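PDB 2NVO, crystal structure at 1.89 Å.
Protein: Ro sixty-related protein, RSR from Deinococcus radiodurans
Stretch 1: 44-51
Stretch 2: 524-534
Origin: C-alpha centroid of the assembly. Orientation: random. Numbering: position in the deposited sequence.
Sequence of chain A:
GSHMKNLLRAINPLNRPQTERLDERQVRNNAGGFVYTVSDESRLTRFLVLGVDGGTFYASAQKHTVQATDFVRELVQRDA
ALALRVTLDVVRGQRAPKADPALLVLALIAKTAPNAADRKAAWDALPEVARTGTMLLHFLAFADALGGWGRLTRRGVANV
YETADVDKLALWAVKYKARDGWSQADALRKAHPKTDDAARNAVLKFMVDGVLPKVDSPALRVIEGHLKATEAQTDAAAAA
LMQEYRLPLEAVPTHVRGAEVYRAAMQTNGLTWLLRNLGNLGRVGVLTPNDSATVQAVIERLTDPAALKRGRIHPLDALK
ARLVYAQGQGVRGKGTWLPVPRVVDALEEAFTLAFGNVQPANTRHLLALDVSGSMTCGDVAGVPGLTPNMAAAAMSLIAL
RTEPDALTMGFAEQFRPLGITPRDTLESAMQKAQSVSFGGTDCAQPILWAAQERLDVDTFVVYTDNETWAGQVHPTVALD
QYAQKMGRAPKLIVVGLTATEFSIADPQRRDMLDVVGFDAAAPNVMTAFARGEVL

Stretch 1, residues 44-51: LTRFLVLG
Stretch 2, residues 524-534: NVMTAFARGEV

How is the backbone laid out where these two distant parts of the chain meet? Residues 44-50 form the end of a helix, with phi/psi close to -65/-40 over its first five residues, held by bonds such as Leu 48 N to Leu 44 O (2.9 Å) and Leu 50 N to Arg 46 O (2.9 Å). Stretch 2 is already helical at Asn 524 and remains so through Ala 530; Gly 532, at 83/16, takes part in a Schellman motif, its N donating to Phe 529 O (2.9 Å), and Glu 533 N donating to Ala 528 O (2.9 Å). Val 534, with phi -126°, follows this turn, and the CA atoms of Arg 46 and Val 534, 5.2 Å apart, are the closest CA pair across the stretches.

What do Thr 45 and Arg 46 contribute at the start of the contact? Thr 45 (chi1 m) points its CB toward stretch 2, and its CG2 lies 4.0 Å from Glu 533 O, while its OG1 is hydrogen-bonded elsewhere in the structure. Arg 46 starts sideways, but its t, t, m chain with chi4 -167° brings the guanidinium nearer. Arg 46 NH2 donates to Val 534 O at 3.0 Å with an angle of 155°; the acceptor sits at the guanidinium edge, near its plane, as suits an in-plane N-H. The same Arg 46 NH2 lies 4.0 Å from Phe 529 CE2, at the edge of a ring set by chi1 170° and chi2 -101°.

How do Val 49 and Leu 50 pack one helical turn further on? One helical turn after Thr 45 and Arg 46, they bring apolar groups to Val 534, the residue that accepts the Arg 46 hydrogen bond. Val 49 (chi1 t) points toward stretch 2 and places CG1 4.0 Å from Val 534 CG1. Leu 50 (m, t) leaves its backbone sideways, yet its end comes nearer: Leu 50 CG is 4.0 Å from Val 534 CG1, and Leu 50 CD2 is 3.8 Å from CG1 of Val 525 (chi1 t). Val 534 (chi1 t) thus accepts the Arg 46 hydrogen bond at its O and packs its side chain against Arg 46, Val 49 and Leu 50, and has the largest area covered of any residue here, 98 Å² as against 325 Å² for both sides together.

What happens to the chain after Leu 50, the last residue of stretch 1 to touch stretch 2? The N of Gly 51 still bonds to Phe 47 O (2.8 Å), but phi/psi of 84/17 takes the chain out of the helix. A CB at these angles would be jammed against the carbonyl O of Leu 50, which by itself calls for glycine, and Gly 51 makes no contact with stretch 2.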

# COMPACT_ATOMS: atom_id res chain seq x y z
N LEU A 44 4.07 18.11 -9.26
CA LEU A 44 5.02 17.01 -9.20
C LEU A 44 4.76 16.13 -7.97
O LEU A 44 4.86 14.91 -8.06
CB LEU A 44 6.46 17.52 -9.18
CG LEU A 44 7.53 16.43 -9.07
CD1 LEU A 44 7.54 15.57 -10.33
CD2 LEU A 44 8.91 17.02 -8.82
N THR A 45 4.43 16.75 -6.84
CA THR A 45 4.14 15.98 -5.64
C THR A 45 2.95 15.05 -5.89
O THR A 45 2.95 13.88 -5.49
CB THR A 45 3.87 16.88 -4.40
OG1 THR A 45 5.09 17.47 -3.95
CG2 THR A 45 3.30 16.06 -3.26
N ARG A 46 1.94 15.57 -6.57
CA ARG A 46 0.77 14.76 -6.87
C ARG A 46 1.14 13.55 -7.72
O ARG A 46 0.68 12.45 -7.49
CB ARG A 46 -0.33 15.56 -7.55
CG ARG A 46 -1.61 14.74 -7.77
CD ARG A 46 -2.80 15.62 -8.14
NE ARG A 46 -3.25 16.40 -7.00
CZ ARG A 46 -4.40 17.07 -6.95
NH1 ARG A 46 -5.22 17.05 -7.98
NH2 ARG A 46 -4.72 17.76 -5.85
N PHE A 47 1.98 13.78 -8.72
CA PHE A 47 2.44 12.70 -9.57
C PHE A 47 3.24 11.67 -8.76
O PHE A 47 3.13 10.46 -8.97
CB PHE A 47 3.28 13.25 -10.72
CG PHE A 47 3.97 12.19 -11.52
CD1 PHE A 47 3.34 11.62 -12.62
CD2 PHE A 47 5.24 11.77 -11.18
CE1 PHE A 47 3.98 10.63 -13.36
CE2 PHE A 47 5.87 10.78 -11.91
CZ PHE A 47 5.25 10.22 -13.00
N LEU A 48 4.06 12.16 -7.83
CA LEU A 48 4.87 11.28 -6.99
C LEU A 48 4.05 10.40 -6.05
O LEU A 48 4.41 9.26 -5.79
CB LEU A 48 5.85 12.11 -6.17
CG LEU A 48 6.98 12.75 -6.98
CD1 LEU A 48 7.74 13.75 -6.13
CD2 LEU A 48 7.90 11.65 -7.50
N VAL A 49 2.94 10.92 -5.54
CA VAL A 49 2.10 10.15 -4.63
C VAL A 49 1.14 9.22 -5.35
O VAL A 49 1.03 8.05 -5.02
CB VAL A 49 1.28 11.07 -3.69
CG1 VAL A 49 0.22 10.25 -2.93
CG2 VAL A 49 2.18 11.81 -2.75
N LEU A 50 0.42 9.76 -6.33
CA LEU A 50 -0.60 8.99 -7.02
C LEU A 50 -0.02 8.12 -8.12
O LEU A 50 -0.56 7.07 -8.42
CB LEU A 50 -1.66 9.92 -7.62
CG LEU A 50 -2.39 10.80 -6.62
CD1 LEU A 50 -3.48 11.62 -7.31
CD2 LEU A 50 -2.97 9.96 -5.51
N GLY A 51 1.08 8.56 -8.72
CA GLY A 51 1.69 7.82 -9.81
C GLY A 51 0.99 8.18 -11.11
O GLY A 51 1.10 7.46 -12.10
N ASN A 524 -5.10 5.96 3.49
CA ASN A 524 -4.05 6.93 3.80
C ASN A 524 -3.90 8.00 2.72
O ASN A 524 -3.63 9.18 3.00
CB ASN A 524 -2.73 6.20 4.07
CG ASN A 524 -2.73 5.49 5.42
OD1 ASN A 524 -1.86 4.67 5.71
ND2 ASN A 524 -3.70 5.82 6.25
N VAL A 525 -4.07 7.60 1.47
CA VAL A 525 -4.04 8.56 0.37
C VAL A 525 -5.21 9.54 0.50
O VAL A 525 -5.05 10.74 0.30
CB VAL A 525 -4.03 7.85 -1.00
CG1 VAL A 525 -4.37 8.83 -2.15
CG2 VAL A 525 -2.68 7.19 -1.23
N MET A 526 -6.38 9.03 0.87
CA MET A 526 -7.56 9.88 0.96
C MET A 526 -7.38 10.87 2.09
O MET A 526 -7.74 12.03 1.97
CB MET A 526 -8.83 9.04 1.18
CG MET A 526 -9.28 8.30 -0.09
SD MET A 526 -10.48 7.00 0.23
CE MET A 526 -11.85 7.94 0.77
N THR A 527 -6.83 10.38 3.19
CA THR A 527 -6.58 11.24 4.34
C THR A 527 -5.53 12.29 3.99
O THR A 527 -5.69 13.46 4.32
CB THR A 527 -6.08 10.41 5.54
OG1 THR A 527 -7.12 9.50 5.94
CG2 THR A 527 -5.72 11.31 6.72
N ALA A 528 -4.46 11.88 3.32
CA ALA A 528 -3.41 12.83 2.94
C ALA A 528 -3.99 13.89 2.02
O ALA A 528 -3.68 15.07 2.16
CB ALA A 528 -2.26 12.11 2.26
N PHE A 529 -4.83 13.46 1.08
CA PHE A 529 -5.49 14.40 0.17
C PHE A 529 -6.37 15.39 0.93
O PHE A 529 -6.35 16.59 0.66
CB PHE A 529 -6.32 13.62 -0.86
CG PHE A 529 -7.20 14.49 -1.70
CD1 PHE A 529 -8.55 14.59 -1.42
CD2 PHE A 529 -6.69 15.22 -2.75
CE1 PHE A 529 -9.38 15.38 -2.18
CE2 PHE A 529 -7.52 16.03 -3.53
CZ PHE A 529 -8.87 16.11 -3.23
N ALA A 530 -7.17 14.89 1.87
CA ALA A 530 -8.10 15.75 2.60
C ALA A 530 -7.35 16.79 3.43
O ALA A 530 -7.84 17.90 3.63
CB ALA A 530 -9.00 14.92 3.51
N ARG A 531 -6.16 16.42 3.91
CA ARG A 531 -5.32 17.32 4.69
C ARG A 531 -4.61 18.33 3.80
O ARG A 531 -3.89 19.19 4.30
CB ARG A 531 -4.27 16.54 5.48
CG ARG A 531 -4.81 15.70 6.61
CD ARG A 531 -3.69 14.96 7.37
NE ARG A 531 -2.80 14.23 6.47
CZ ARG A 531 -2.22 13.07 6.76
NH1 ARG A 531 -2.43 12.49 7.94
NH2 ARG A 531 -1.42 12.48 5.88
N GLY A 532 -4.81 18.23 2.49
CA GLY A 532 -4.17 19.13 1.54
C GLY A 532 -2.75 18.76 1.14
O GLY A 532 -2.03 19.58 0.59
N GLU A 533 -2.33 17.52 1.41
CA GLU A 533 -0.95 17.08 1.16
C GLU A 533 -0.73 16.36 -0.19
O GLU A 533 0.37 15.89 -0.47
CB GLU A 533 -0.47 16.17 2.30
CG GLU A 533 -0.56 16.79 3.68
CD GLU A 533 -0.56 15.75 4.80
OE1 GLU A 533 -0.59 16.14 5.98
OE2 GLU A 533 -0.53 14.53 4.51
N VAL A 534 -1.75 16.25 -1.03
CA VAL A 534 -1.59 15.51 -2.28
C VAL A 534 -1.97 16.32 -3.52
O VAL A 534 -3.03 16.94 -3.55
CB VAL A 534 -2.39 14.20 -2.28
CG1 VAL A 534 -2.13 13.42 -3.56
CG2 VAL A 534 -2.01 13.36 -1.06